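Local coordinates for uncharacterized protein YGR203W (Saccharomyces cerevisiae, PDB 3FS5) that acts as a protein phosphatase of the Cdc25 type, built on a single rhodanese-like domain, at residues A[15-18]-A[19-23]; A[37-40]-A[41-45]; A[54-57]-A[58-62]; A[68-71]-A[72-76]; A[110-113]-A[114-117]. All blocks are in the same frame, centred on the assembly; numbering follows the deposited sequence.

Contact 1 (A[15-18]-A[19-23])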
loop_
_atom_site.group_PDB
_atom_site.type_symbol
_atom_site.label_atom_id
_atom_site.label_comp_id
_atom_site.label_asym_id
_atom_site.label_seq_id
_atom_site.Cartn_x
_atom_site.Cartn_y
_atom_site.Cartn_z
ATOM N N THR A 15 -11.256 -2.872 -6.552
ATOM C CA THR A 15 -12.104 -4.060 -6.474
ATOM C C THR A 15 -11.304 -5.321 -6.155
ATOM O O THR A 15 -11.791 -6.201 -5.449
ATOM C CB THR A 15 -12.902 -4.285 -7.791
ATOM O OG1 THR A 15 -12.000 -4.364 -8.900
ATOM C CG2 THR A 15 -13.875 -3.141 -8.026
ATOM N N GLU A 16 -10.079 -5.419 -6.668
ATOM C CA GLU A 16 -9.264 -6.598 -6.387
ATOM C C GLU A 16 -8.699 -6.562 -4.966
ATOM O O GLU A 16 -8.619 -7.595 -4.307
ATOM C CB GLU A 16 -8.126 -6.745 -7.404
ATOM C CG GLU A 16 -7.350 -8.048 -7.217
ATOM C CD GLU A 16 -6.565 -8.478 -8.449
ATOM O OE1 GLU A 16 -5.982 -9.587 -8.412
ATOM O OE2 GLU A 16 -6.530 -7.721 -9.444
ATOM N N LEU A 17 -8.305 -5.384 -4.487
ATOM C CA LEU A 17 -7.787 -5.289 -3.124
ATOM C C LEU A 17 -8.912 -5.632 -2.154
ATOM O O LEU A 17 -8.705 -6.340 -1.172
ATOM C CB LEU A 17 -7.272 -3.876 -2.819
ATOM C CG LEU A 17 -6.871 -3.628 -1.358
ATOM C CD1 LEU A 17 -5.818 -4.646 -0.923
ATOM C CD2 LEU A 17 -6.339 -2.204 -1.204
ATOM N N HIS A 18 -10.106 -5.129 -2.439
ATOM C CA HIS A 18 -11.249 -5.390 -1.579
ATOM C C HIS A 18 -11.502 -6.891 -1.483
ATOM O O HIS A 18 -11.830 -7.404 -0.417
ATOM C CB HIS A 18 -12.490 -4.667 -2.121
ATOM C CG HIS A 18 -13.745 -4.991 -1.376
ATOM N ND1 HIS A 18 -14.565 -6.041 -1.725
ATOM C CD2 HIS A 18 -14.293 -4.436 -0.270
ATOM C CE1 HIS A 18 -15.564 -6.120 -0.866
ATOM N NE2 HIS A 18 -15.423 -5.158 0.028
ATOM N N ARG A 19 -11.341 -7.594 -2.596
ATOM C CA ARG A 19 -11.545 -9.035 -2.610
ATOM C C ARG A 19 -10.492 -9.698 -1.720
ATOM O O ARG A 19 -10.811 -10.586 -0.929
ATOM C CB ARG A 19 -11.450 -9.571 -4.041
ATOM C CG ARG A 19 -11.791 -11.047 -4.168
ATOM C CD ARG A 19 -11.761 -11.511 -5.621
ATOM N NE ARG A 19 -11.910 -12.963 -5.722
ATOM C CZ ARG A 19 -13.057 -13.623 -5.568
ATOM N NH1 ARG A 19 -13.077 -14.947 -5.675
ATOM N NH2 ARG A 19 -14.186 -12.965 -5.324
ATOM N N TRP A 20 -9.240 -9.257 -1.841
ATOM C CA TRP A 20 -8.158 -9.802 -1.020
ATOM C C TRP A 20 -8.448 -9.594 0.463
ATOM O O TRP A 20 -8.139 -10.448 1.297
ATOM C CB TRP A 20 -6.826 -9.109 -1.336
ATOM C CG TRP A 20 -6.236 -9.422 -2.673
ATOM C CD1 TRP A 20 -6.805 -10.145 -3.684
ATOM C CD2 TRP A 20 -4.949 -9.007 -3.149
ATOM N NE1 TRP A 20 -5.948 -10.205 -4.760
ATOM C CE2 TRP A 20 -4.803 -9.515 -4.457
ATOM C CE3 TRP A 20 -3.905 -8.257 -2.594
ATOM C CZ2 TRP A 20 -3.652 -9.297 -5.221
ATOM C CZ3 TRP A 20 -2.756 -8.041 -3.357
ATOM C CH2 TRP A 20 -2.644 -8.561 -4.656
ATOM N N MET A 21 -9.011 -8.438 0.796
ATOM C CA MET A 21 -9.316 -8.135 2.187
ATOM C C MET A 21 -10.432 -9.030 2.721
ATOM O O MET A 21 -10.377 -9.482 3.866
ATOM C CB MET A 21 -9.679 -6.655 2.328
ATOM C CG MET A 21 -8.471 -5.736 2.137
ATOM S SD MET A 21 -8.838 -3.973 2.205
ATOM C CE MET A 21 -9.079 -3.747 3.966
ATOM N N GLN A 22 -11.430 -9.296 1.883
ATOM C CA GLN A 22 -12.544 -10.156 2.273
ATOM C C GLN A 22 -12.058 -11.583 2.546
ATOM O O GLN A 22 -12.493 -12.218 3.506
ATOM C CB GLN A 22 -13.607 -10.187 1.166
ATOM C CG GLN A 22 -14.396 -8.889 0.989
ATOM C CD GLN A 22 -15.384 -8.642 2.119
ATOM O OE1 GLN A 22 -14.995 -8.465 3.270
ATOM N NE2 GLN A 22 -16.671 -8.636 1.790
ATOM N N GLU A 23 -11.152 -12.080 1.706
ATOM C CA GLU A 23 -10.622 -13.438 1.850
ATOM C C GLU A 23 -9.473 -13.575 2.843
ATOM O O GLU A 23 -9.231 -14.664 3.368
ATOM C CB GLU A 23 -10.165 -13.970 0.489
ATOM C CG GLU A 23 -11.277 -14.084 -0.529
ATOM C CD GLU A 23 -10.828 -14.765 -1.802
ATOM O OE1 GLU A 23 -9.937 -14.226 -2.489
ATOM O OE2 GLU A 23 -11.368 -15.845 -2.117
#

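Contact 2 (A[37-40]-A[41-45])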
loop_
_atom_site.group_PDB
_atom_site.type_symbol
_atom_site.label_atom_id
_atom_site.label_comp_id
_atom_site.label_asym_id
_atom_site.label_seq_id
_atom_site.Cartn_x
_atom_site.Cartn_y
_atom_site.Cartn_z
ATOM N N ASP A 37 0.247 3.140 3.330
ATOM C CA ASP A 37 -0.296 4.453 2.983
ATOM C C ASP A 37 0.852 5.460 3.111
ATOM O O ASP A 37 1.316 5.735 4.216
ATOM C CB ASP A 37 -1.431 4.769 3.969
ATOM C CG ASP A 37 -2.204 6.023 3.616
ATOM O OD1 ASP A 37 -3.365 6.126 4.059
ATOM O OD2 ASP A 37 -1.664 6.902 2.921
ATOM N N VAL A 38 1.308 6.012 1.987
ATOM C CA VAL A 38 2.432 6.945 2.021
ATOM C C VAL A 38 2.073 8.427 1.933
ATOM O O VAL A 38 2.907 9.265 1.583
ATOM C CB VAL A 38 3.475 6.587 0.927
ATOM C CG1 VAL A 38 4.021 5.173 1.187
ATOM C CG2 VAL A 38 2.845 6.657 -0.460
ATOM N N ARG A 39 0.830 8.746 2.273
ATOM C CA ARG A 39 0.369 10.126 2.270
ATOM C C ARG A 39 0.974 10.853 3.469
ATOM O O ARG A 39 1.464 10.219 4.407
ATOM C CB ARG A 39 -1.156 10.177 2.376
ATOM C CG ARG A 39 -1.890 9.700 1.135
ATOM C CD ARG A 39 -3.389 9.827 1.329
ATOM N NE ARG A 39 -3.887 8.838 2.285
ATOM C CZ ARG A 39 -5.141 8.791 2.727
ATOM N NH1 ARG A 39 -5.505 7.850 3.587
ATOM N NH2 ARG A 39 -6.028 9.698 2.319
ATOM N N GLY A 40 0.949 12.180 3.425
ATOM C CA GLY A 40 1.470 12.967 4.528
ATOM C C GLY A 40 0.294 13.415 5.376
ATOM O O GLY A 40 -0.461 12.588 5.892
ATOM N N SER A 41 0.115 14.723 5.522
ATOM C CA SER A 41 -1.006 15.207 6.311
ATOM C C SER A 41 -2.309 14.914 5.562
ATOM O O SER A 41 -3.386 14.951 6.149
ATOM C CB SER A 41 -0.856 16.709 6.612
ATOM O OG SER A 41 -0.599 17.452 5.441
ATOM N N ASP A 42 -2.216 14.603 4.268
ATOM C CA ASP A 42 -3.427 14.280 3.518
ATOM C C ASP A 42 -3.963 12.881 3.848
ATOM O O ASP A 42 -4.870 12.368 3.197
ATOM C CB ASP A 42 -3.225 14.471 2.001
ATOM C CG ASP A 42 -1.914 13.902 1.480
ATOM O OD1 ASP A 42 -0.950 13.730 2.249
ATOM O OD2 ASP A 42 -1.851 13.650 0.258
ATOM N N TYR A 43 -3.404 12.286 4.894
ATOM C CA TYR A 43 -3.829 10.978 5.374
ATOM C C TYR A 43 -5.173 11.186 6.070
ATOM O O TYR A 43 -5.960 10.253 6.231
ATOM C CB TYR A 43 -2.783 10.452 6.362
ATOM C CG TYR A 43 -3.140 9.201 7.130
ATOM C CD1 TYR A 43 -3.561 9.274 8.462
ATOM C CD2 TYR A 43 -2.988 7.940 6.555
ATOM C CE1 TYR A 43 -3.814 8.124 9.202
ATOM C CE2 TYR A 43 -3.240 6.783 7.283
ATOM C CZ TYR A 43 -3.649 6.879 8.603
ATOM O OH TYR A 43 -3.874 5.731 9.328
ATOM N N MET A 44 -5.426 12.433 6.461
ATOM C CA MET A 44 -6.646 12.833 7.158
ATOM C C MET A 44 -7.931 12.537 6.389
ATOM O O MET A 44 -7.991 12.706 5.175
ATOM C CB MET A 44 -6.588 14.338 7.468
ATOM C CG MET A 44 -7.865 14.920 8.080
ATOM S SD MET A 44 -7.829 16.737 8.246
ATOM C CE MET A 44 -8.529 17.235 6.683
ATOM N N GLY A 45 -8.960 12.103 7.112
ATOM C CA GLY A 45 -10.239 11.833 6.485
ATOM C C GLY A 45 -10.601 10.387 6.223
ATOM O O GLY A 45 -11.681 10.114 5.701
HETATM O O HOH W 1 -8.420 10.353 3.755
#

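Contact 3 (A[54-57]-A[58-62])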
loop_
_atom_site.group_PDB
_atom_site.type_symbol
_atom_site.label_atom_id
_atom_site.label_comp_id
_atom_site.label_asym_id
_atom_site.label_seq_id
_atom_site.Cartn_x
_atom_site.Cartn_y
_atom_site.Cartn_z
ATOM N N TYR A 54 3.212 5.378 6.455
ATOM C CA TYR A 54 4.614 5.796 6.314
ATOM C C TYR A 54 4.704 6.906 5.269
ATOM O O TYR A 54 4.738 6.634 4.066
ATOM C CB TYR A 54 5.505 4.621 5.869
ATOM C CG TYR A 54 5.855 3.660 6.980
ATOM C CD1 TYR A 54 4.915 2.754 7.464
ATOM C CD2 TYR A 54 7.116 3.685 7.578
ATOM C CE1 TYR A 54 5.216 1.899 8.514
ATOM C CE2 TYR A 54 7.428 2.832 8.631
ATOM C CZ TYR A 54 6.471 1.943 9.095
ATOM O OH TYR A 54 6.750 1.107 10.149
ATOM N N ALA A 55 4.753 8.155 5.726
ATOM C CA ALA A 55 4.807 9.303 4.821
ATOM C C ALA A 55 5.956 9.243 3.813
ATOM O O ALA A 55 7.112 9.017 4.176
ATOM C CB ALA A 55 4.886 10.601 5.629
ATOM N N TYR A 56 5.625 9.461 2.545
ATOM C CA TYR A 56 6.614 9.440 1.475
ATOM C C TYR A 56 7.790 10.386 1.728
ATOM O O TYR A 56 8.949 10.011 1.546
ATOM C CB TYR A 56 5.962 9.818 0.149
ATOM C CG TYR A 56 6.946 9.885 -0.993
ATOM C CD1 TYR A 56 7.449 8.725 -1.570
ATOM C CD2 TYR A 56 7.395 11.111 -1.482
ATOM C CE1 TYR A 56 8.373 8.778 -2.606
ATOM C CE2 TYR A 56 8.319 11.177 -2.517
ATOM C CZ TYR A 56 8.804 10.006 -3.074
ATOM O OH TYR A 56 9.717 10.059 -4.101
ATOM N N SER A 57 7.488 11.614 2.142
ATOM C CA SER A 57 8.534 12.603 2.398
ATOM C C SER A 57 9.592 12.094 3.361
ATOM O O SER A 57 10.787 12.287 3.138
ATOM C CB SER A 57 7.931 13.901 2.950
ATOM O OG SER A 57 7.114 14.528 1.978
ATOM N N ARG A 58 9.159 11.441 4.433
ATOM C CA ARG A 58 10.100 10.925 5.416
ATOM C C ARG A 58 10.837 9.679 4.925
ATOM O O ARG A 58 12.012 9.485 5.236
ATOM C CB ARG A 58 9.383 10.628 6.729
ATOM C CG ARG A 58 10.335 10.348 7.873
ATOM C CD ARG A 58 9.597 10.204 9.184
ATOM N NE ARG A 58 10.489 9.772 10.255
ATOM C CZ ARG A 58 10.074 9.393 11.458
ATOM N NH1 ARG A 58 10.955 9.013 12.375
ATOM N NH2 ARG A 58 8.778 9.393 11.745
ATOM N N LEU A 59 10.152 8.826 4.168
ATOM C CA LEU A 59 10.795 7.632 3.635
ATOM C C LEU A 59 11.951 8.067 2.739
ATOM O O LEU A 59 13.033 7.481 2.764
ATOM C CB LEU A 59 9.801 6.800 2.815
ATOM C CG LEU A 59 8.754 5.994 3.590
ATOM C CD1 LEU A 59 7.760 5.389 2.613
ATOM C CD2 LEU A 59 9.438 4.900 4.410
ATOM N N LYS A 60 11.712 9.113 1.957
ATOM C CA LYS A 60 12.705 9.630 1.026
ATOM C C LYS A 60 13.865 10.367 1.692
ATOM O O LYS A 60 14.999 10.280 1.225
ATOM C CB LYS A 60 12.035 10.563 0.015
ATOM C CG LYS A 60 12.975 11.083 -1.063
ATOM C CD LYS A 60 12.283 12.096 -1.957
ATOM C CE LYS A 60 13.175 12.517 -3.116
ATOM N NZ LYS A 60 13.465 11.379 -4.039
ATOM N N GLN A 61 13.580 11.081 2.777
ATOM C CA GLN A 61 14.598 11.855 3.483
ATOM C C GLN A 61 15.331 11.126 4.606
ATOM O O GLN A 61 16.478 11.452 4.914
ATOM C CB GLN A 61 13.975 13.126 4.064
ATOM C CG GLN A 61 13.512 14.137 3.032
ATOM C CD GLN A 61 12.703 15.261 3.654
ATOM O OE1 GLN A 61 13.111 15.860 4.651
ATOM N NE2 GLN A 61 11.550 15.560 3.062
ATOM N N ASP A 62 14.672 10.152 5.219
ATOM C CA ASP A 62 15.267 9.423 6.330
ATOM C C ASP A 62 15.488 7.939 6.036
ATOM O O ASP A 62 14.562 7.130 6.129
ATOM C CB ASP A 62 14.384 9.589 7.567
ATOM C CG ASP A 62 14.992 8.970 8.806
ATOM O OD1 ASP A 62 14.396 9.120 9.894
ATOM O OD2 ASP A 62 16.063 8.336 8.693
HETATM O O HOH W 2 11.463 14.206 0.601
#

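Contact 4 (A[68-71]-A[72-76])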
loop_
_atom_site.group_PDB
_atom_site.type_symbol
_atom_site.label_atom_id
_atom_site.label_comp_id
_atom_site.label_asym_id
_atom_site.label_seq_id
_atom_site.Cartn_x
_atom_site.Cartn_y
_atom_site.Cartn_z
ATOM N N GLU A 68 13.301 0.917 8.596
ATOM C CA GLU A 68 12.306 0.430 9.549
ATOM C C GLU A 68 11.144 -0.246 8.824
ATOM O O GLU A 68 10.681 -1.308 9.237
ATOM C CB GLU A 68 11.760 1.579 10.406
ATOM C CG GLU A 68 10.443 1.235 11.101
ATOM C CD GLU A 68 9.848 2.400 11.871
ATOM O OE1 GLU A 68 8.626 2.367 12.138
ATOM O OE2 GLU A 68 10.595 3.340 12.221
ATOM N N LEU A 69 10.666 0.381 7.753
ATOM C CA LEU A 69 9.564 -0.178 6.976
ATOM C C LEU A 69 9.982 -1.514 6.369
ATOM O O LEU A 69 9.263 -2.498 6.478
ATOM C CB LEU A 69 9.139 0.788 5.865
ATOM C CG LEU A 69 8.087 0.243 4.890
ATOM C CD1 LEU A 69 6.829 -0.169 5.656
ATOM C CD2 LEU A 69 7.769 1.294 3.838
ATOM N N LYS A 70 11.150 -1.537 5.733
ATOM C CA LYS A 70 11.670 -2.757 5.119
ATOM C C LYS A 70 11.731 -3.891 6.143
ATOM O O LYS A 70 11.272 -5.002 5.883
ATOM C CB LYS A 70 13.071 -2.506 4.552
ATOM C CG LYS A 70 13.783 -3.763 4.066
ATOM C CD LYS A 70 15.202 -3.448 3.612
ATOM C CE LYS A 70 15.979 -4.708 3.276
ATOM N NZ LYS A 70 17.372 -4.393 2.863
ATOM N N HIS A 71 12.310 -3.601 7.302
ATOM C CA HIS A 71 12.431 -4.591 8.362
ATOM C C HIS A 71 11.065 -5.131 8.776
ATOM O O HIS A 71 10.882 -6.344 8.891
ATOM C CB HIS A 71 13.129 -3.982 9.581
ATOM C CG HIS A 71 13.250 -4.927 10.737
ATOM N ND1 HIS A 71 14.144 -5.977 10.752
ATOM C CD2 HIS A 71 12.559 -5.006 11.901
ATOM C CE1 HIS A 71 13.998 -6.663 11.871
ATOM N NE2 HIS A 71 13.043 -6.096 12.586
ATOM N N ARG A 72 10.104 -4.236 8.999
ATOM C CA ARG A 72 8.770 -4.662 9.407
ATOM C C ARG A 72 8.128 -5.555 8.365
ATOM O O ARG A 72 7.526 -6.576 8.701
ATOM C CB ARG A 72 7.852 -3.462 9.652
ATOM C CG ARG A 72 8.072 -2.751 10.965
ATOM C CD ARG A 72 6.950 -1.757 11.226
ATOM N NE ARG A 72 5.684 -2.420 11.532
ATOM C CZ ARG A 72 4.539 -1.777 11.740
ATOM N NH1 ARG A 72 3.434 -2.456 12.018
ATOM N NH2 ARG A 72 4.491 -0.454 11.661
ATOM N N LEU A 73 8.242 -5.159 7.101
ATOM C CA LEU A 73 7.664 -5.930 6.012
ATOM C C LEU A 73 8.262 -7.331 5.932
ATOM O O LEU A 73 7.530 -8.319 5.885
ATOM C CB LEU A 73 7.865 -5.199 4.677
ATOM C CG LEU A 73 7.027 -3.924 4.492
ATOM C CD1 LEU A 73 7.378 -3.262 3.170
ATOM C CD2 LEU A 73 5.537 -4.272 4.539
ATOM N N LEU A 74 9.590 -7.417 5.927
ATOM C CA LEU A 74 10.264 -8.709 5.829
ATOM C C LEU A 74 9.996 -9.596 7.036
ATOM O O LEU A 74 9.955 -10.821 6.919
ATOM C CB LEU A 74 11.772 -8.510 5.640
ATOM C CG LEU A 74 12.162 -7.927 4.277
ATOM C CD1 LEU A 74 13.663 -7.674 4.211
ATOM C CD2 LEU A 74 11.733 -8.900 3.178
ATOM N N GLU A 75 9.802 -8.974 8.191
ATOM C CA GLU A 75 9.525 -9.719 9.409
ATOM C C GLU A 75 8.152 -10.378 9.282
ATOM O O GLU A 75 7.955 -11.522 9.699
ATOM C CB GLU A 75 9.571 -8.775 10.610
ATOM C CG GLU A 75 9.518 -9.471 11.951
ATOM C CD GLU A 75 10.049 -8.594 13.067
ATOM O OE1 GLU A 75 11.254 -8.257 13.031
ATOM O OE2 GLU A 75 9.265 -8.239 13.974
ATOM N N LYS A 76 7.207 -9.656 8.689
ATOM C CA LYS A 76 5.858 -10.177 8.480
ATOM C C LYS A 76 5.888 -11.281 7.419
ATOM O O LYS A 76 5.180 -12.287 7.526
ATOM C CB LYS A 76 4.927 -9.045 8.020
ATOM C CG LYS A 76 3.472 -9.448 7.777
ATOM C CD LYS A 76 2.627 -8.216 7.430
ATOM C CE LYS A 76 1.121 -8.492 7.453
ATOM N NZ LYS A 76 0.666 -9.354 6.333
#

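Contact 5 (A[110-113]-A[114-117])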
loop_
_atom_site.group_PDB
_atom_site.type_symbol
_atom_site.label_atom_id
_atom_site.label_comp_id
_atom_site.label_asym_id
_atom_site.label_seq_id
_atom_site.Cartn_x
_atom_site.Cartn_y
_atom_site.Cartn_z
ATOM N N THR A 110 19.585 -8.762 -3.394
ATOM C CA THR A 110 19.213 -9.721 -4.425
ATOM C C THR A 110 18.505 -10.925 -3.803
ATOM O O THR A 110 17.662 -11.561 -4.439
ATOM C CB THR A 110 20.455 -10.206 -5.210
ATOM O OG1 THR A 110 21.376 -10.838 -4.313
ATOM C CG2 THR A 110 21.149 -9.032 -5.885
ATOM N N ALA A 111 18.839 -11.226 -2.551
ATOM C CA ALA A 111 18.234 -12.353 -1.848
ATOM C C ALA A 111 16.830 -12.024 -1.344
ATOM O O ALA A 111 15.997 -12.914 -1.170
ATOM C CB ALA A 111 19.122 -12.773 -0.680
ATOM N N GLU A 112 16.571 -10.741 -1.119
ATOM C CA GLU A 112 15.274 -10.298 -0.626
ATOM C C GLU A 112 14.309 -9.958 -1.766
ATOM O O GLU A 112 13.113 -9.768 -1.541
ATOM C CB GLU A 112 15.466 -9.082 0.286
ATOM C CG GLU A 112 16.519 -9.310 1.363
ATOM C CD GLU A 112 16.874 -8.053 2.135
ATOM O OE1 GLU A 112 17.155 -7.018 1.494
ATOM O OE2 GLU A 112 16.889 -8.105 3.383
ATOM N N LEU A 113 14.829 -9.885 -2.988
ATOM C CA LEU A 113 13.998 -9.562 -4.140
ATOM C C LEU A 113 12.856 -10.548 -4.336
ATOM O O LEU A 113 11.776 -10.166 -4.784
ATOM C CB LEU A 113 14.838 -9.513 -5.418
ATOM C CG LEU A 113 15.621 -8.232 -5.714
ATOM C CD1 LEU A 113 16.330 -8.376 -7.055
ATOM C CD2 LEU A 113 14.669 -7.038 -5.745
ATOM N N SER A 114 13.090 -11.813 -3.997
ATOM C CA SER A 114 12.071 -12.845 -4.166
ATOM C C SER A 114 11.059 -12.918 -3.024
ATOM O O SER A 114 10.052 -13.620 -3.122
ATOM C CB SER A 114 12.741 -14.212 -4.324
ATOM O OG SER A 114 13.509 -14.528 -3.173
ATOM N N ARG A 115 11.316 -12.194 -1.940
ATOM C CA ARG A 115 10.409 -12.228 -0.799
ATOM C C ARG A 115 9.209 -11.288 -0.866
ATOM O O ARG A 115 8.283 -11.404 -0.059
ATOM C CB ARG A 115 11.187 -11.955 0.487
ATOM C CG ARG A 115 12.091 -13.103 0.899
ATOM C CD ARG A 115 12.114 -13.221 2.410
ATOM N NE ARG A 115 13.261 -12.560 3.003
ATOM C CZ ARG A 115 13.339 -12.187 4.274
ATOM N NH1 ARG A 115 14.443 -11.604 4.712
ATOM N NH2 ARG A 115 12.312 -12.364 5.097
ATOM N N CYS A 116 9.223 -10.360 -1.818
ATOM C CA CYS A 116 8.135 -9.393 -1.957
ATOM C C CYS A 116 7.667 -9.215 -3.394
ATOM O O CYS A 116 8.399 -9.505 -4.340
ATOM C CB CYS A 116 8.575 -8.010 -1.451
ATOM S SG CYS A 116 9.066 -7.895 0.275
ATOM N N ARG A 117 6.434 -8.733 -3.532
ATOM C CA ARG A 117 5.834 -8.410 -4.825
ATOM C C ARG A 117 5.339 -6.999 -4.539
ATOM O O ARG A 117 4.701 -6.771 -3.522
ATOM C CB ARG A 117 4.644 -9.317 -5.156
ATOM C CG ARG A 117 4.969 -10.798 -5.264
ATOM C CD ARG A 117 3.727 -11.595 -5.662
ATOM N NE ARG A 117 3.855 -13.008 -5.320
ATOM C CZ ARG A 117 4.714 -13.843 -5.895
ATOM N NH1 ARG A 117 4.766 -15.114 -5.510
ATOM N NH2 ARG A 117 5.508 -13.411 -6.864
#

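Contact 1 (A[15-18]-A[19-23])
The aliphatic part of Glu16 and the indole of Trp20, one helical turn apart, meet side chain to side chain. Glu16 CG lies 3.6 Å from Trp20 NE1, and the carboxylate beyond it stands almost upright against the indole, the planes being 84° apart. Glu16 O sits over a face of the same ring, 3.2 Å from Trp20 CD1, while also accepting from Trp20 N at 3.0 Å. Trp20 keeps CG beside its backbone N (chi1 -70°), which swings the ring back over that carbonyl. On another side of the helix Leu17 CG reaches Met21 SD at 4.1 Å; the branched leucine and the unbranched, pliable thioether are both apolar and suit the side facing Trp128 and Ile48. His18 CE1 rests 3.5 Å from Gln22 CG, with ring and amide planes turned 48° from each other. Further out, Trp20 meets Trp119 edge-to-face and packs on Ile87 of the central sheet; Leu17, His18 and Met21 lean on Trp128 of helix 124-132, and the His18 ring stacks on Tyr132. A serine in place of Trp20 would probably open a gap beside Trp119 and deprive the Glu16 methylenes of their cover. Helix 14-23 is thus amphipathic: its buried side adheres to the sheet and helix 124-132 through apolar and aromatic surface, while Glu16 lays its methylenes on the indole and keeps its carboxylate at the partly exposed border.

Contact 2 (A[37-40]-A[41-45])
Asp42 takes the crowded position, with CG between the backbone N and the carbonyl carbon (chi1 45°), and this folds the carboxylate back until OD1 accepts from Gly40 N at 2.7 Å. Tyr43 turns the other way, CG anti to its N (chi1 171°), laying the ring edge against Asp37: OD1 lies 3.1 Å from Tyr43 CD2, near the ring plane. Arg39 grips Asp37 side-on, NE to OD2 at 3.0 Å and NH1 to OD1 at 2.8 Å, both on syn lone pairs. OD2 also takes Arg39 N at 3.2 Å, which makes an Asx turn. One guanidinium face is covered by Tyr43 CA, and NH2 donates to water 1 at 2.9 Å. Tyr43 N donates to Gly40 O at 3.1 Å, closing a turn of 3-10 kind. The Asp-Val-Arg sequence here recurs at the end of this strand in rhodanese domains. Asp42 OD2 bonds to the terminal hydroxyl of the hydroxyethylthio group carried by the modified cysteine at position 90, which places the turn beside what is probably, as in Cdc25 and rhodanese relatives, the active-site loop. Gripped through both oxygens, the Asp37 carboxylate is fixed in rotation, and the guanidinium is held flat against the turn.

Contact 3 (A[54-57]-A[58-62])
Ala55 O receives two backbone N-H groups: Leu59 N at 3.0 Å, on a nearly straight bond, and Arg58 N at 3.2 Å, a weak one. Leu59 brings its side chain back over this same end of the helix. With CG beside its own N (chi1 -75°), its CD1 methyl comes 4.0 Å from Tyr54 CB, while CD2 lies 4.1 Å from Tyr54 CD2; the two side chains cross at about a right angle. A branched aliphatic suits the place, since each methyl finds a different part of the tyrosine. Putting an alanine at Leu59 would probably leave Tyr54 CB and its ring short of a neighbour and open a gap toward Leu69. The phenol is held from elsewhere, by Glu68 and Arg72. Ala55 is the N-cap residue of helix 56-61, so this is the place where the chain leaves strand 52-53 of the parallel rhodanese sheet and begins to coil. Tyr56 and Lys60 run side by side, pointing the same way; Lys60 CD lies by the phenol end, 3.9 Å from Tyr56 OH, and the bend at the last torsion keeps NZ near the hydroxyl, 4.0 Å away. Ser57 O accepts from Gln61 N at 3.1 Å, and water 2 links that carbonyl to the Gln61 amide, 2.8 Å from NE2. Asp62 ends the helix, and its OD2 accepts from Glu64 N at the start of the next.

Contact 4 (A[68-71]-A[72-76])
Lys70 leaves the helix with CG opposite its backbone N (chi1 172°) and runs out fully extended, so that its methylenes pass the side chain of Leu74. Beyond CB, the CG methylene lies 3.9 Å from Leu74 CD1, and CE comes to the same methyl at 3.9 Å. The tip, NZ, goes beyond the helix, donating to Ser107 O and forming a salt bridge with Glu112. A lysine fits because it offers apolar length to the leucine and saves its charge for the end. Leu74 holds its CG beside the backbone N, which brings CD1 back toward the preceding turn.

The neighbouring pair follows the same four-residue step: Leu69 CD1 touches Leu73 CG at 3.9 Å, the two leucines meeting at a slant. Both are buried, packing on Trp52, and Leu73 also reaches Leu84 and Val86 of the sheet. On the solvent side His71 NE2 is 2.8 Å from Glu75 OE1, with ring and carboxylate planes 86° apart; both polar residues are exposed, where histidine and glutamate can also be hydrated. Beneath the side chains the backbone is regular: Leu73 N donates to Leu69 O at 2.9 Å, and Leu74 N to Lys70 O at 2.9 Å with an N-H...O angle of 173°. Arg72 makes a cation-pi contact with Trp52. This is an amphipathic helix of the alpha/beta rhodanese fold, with Leu69 and Leu73 laid on the parallel sheet, Leu74 turned to the 110-117 segment, and its polar side turned outward.

Contact 5 (A[110-113]-A[114-117])
The guanidinium of Arg115 is approached obliquely by the carboxylate of Glu112, but OE2 stays 4.5 Å from Arg115 NH1, beyond salt-bridge range, so the attraction is one of opposite charges only. A stronger tie of Glu112 lies elsewhere: its OE1 accepts from Asp109 N. The Arg115 chain bends at both chi2 and chi3, and its guanidinium end lies against a methyl of Leu74 in helix 63-78. Between the two residues the backbone makes the hydrogen bond, Arg115 N to Glu112 O at 3.0 Å, with the donor 64° out of the carbonyl plane. With Leu113 and Ser114 at its corners in helical conformation, this is a type I beta turn. It delivers the chain from the segment after helix 96-106 into strand 116-121 of the parallel sheet of the rhodanese fold. Serine suits a solvent-facing corner: its OG, placed between N and the carbonyl carbon (chi1 61°), comes 3.6 Å from Ala111 O. Leu113 turns its side chain from the turn toward Tyr4. Cys116 is buried as the strand starts, packing on Leu74, and its backbone N, 3.9 Å from Glu112 O, has no hydrogen-bonding partner in the model.

How the contacts relate
All five contacts are partly buried and local, yet they belong to different layers of one alpha/beta domain. Contacts 1 and 4 lie within helices packed on the parallel sheet, so apolar and aromatic surface dominates their inner sides. Contact 3 sits at a helix start beside contact 4: Leu59 CD2 and Leu69 CD2 are 4.0 Å apart, and Tyr54 serves both. Contact 2, the polar one, adds paired charges and a buried carboxylate to its packing beside the modified cysteine, and joins contact 3 where Val38 O and Tyr56 N are probably hydrogen-bonded. Contact 5 is an outlying turn that packs on contact 4, Leu74 CD2 lying 4.1 Å from Cys116 SG. Contact 1 touches none of the others.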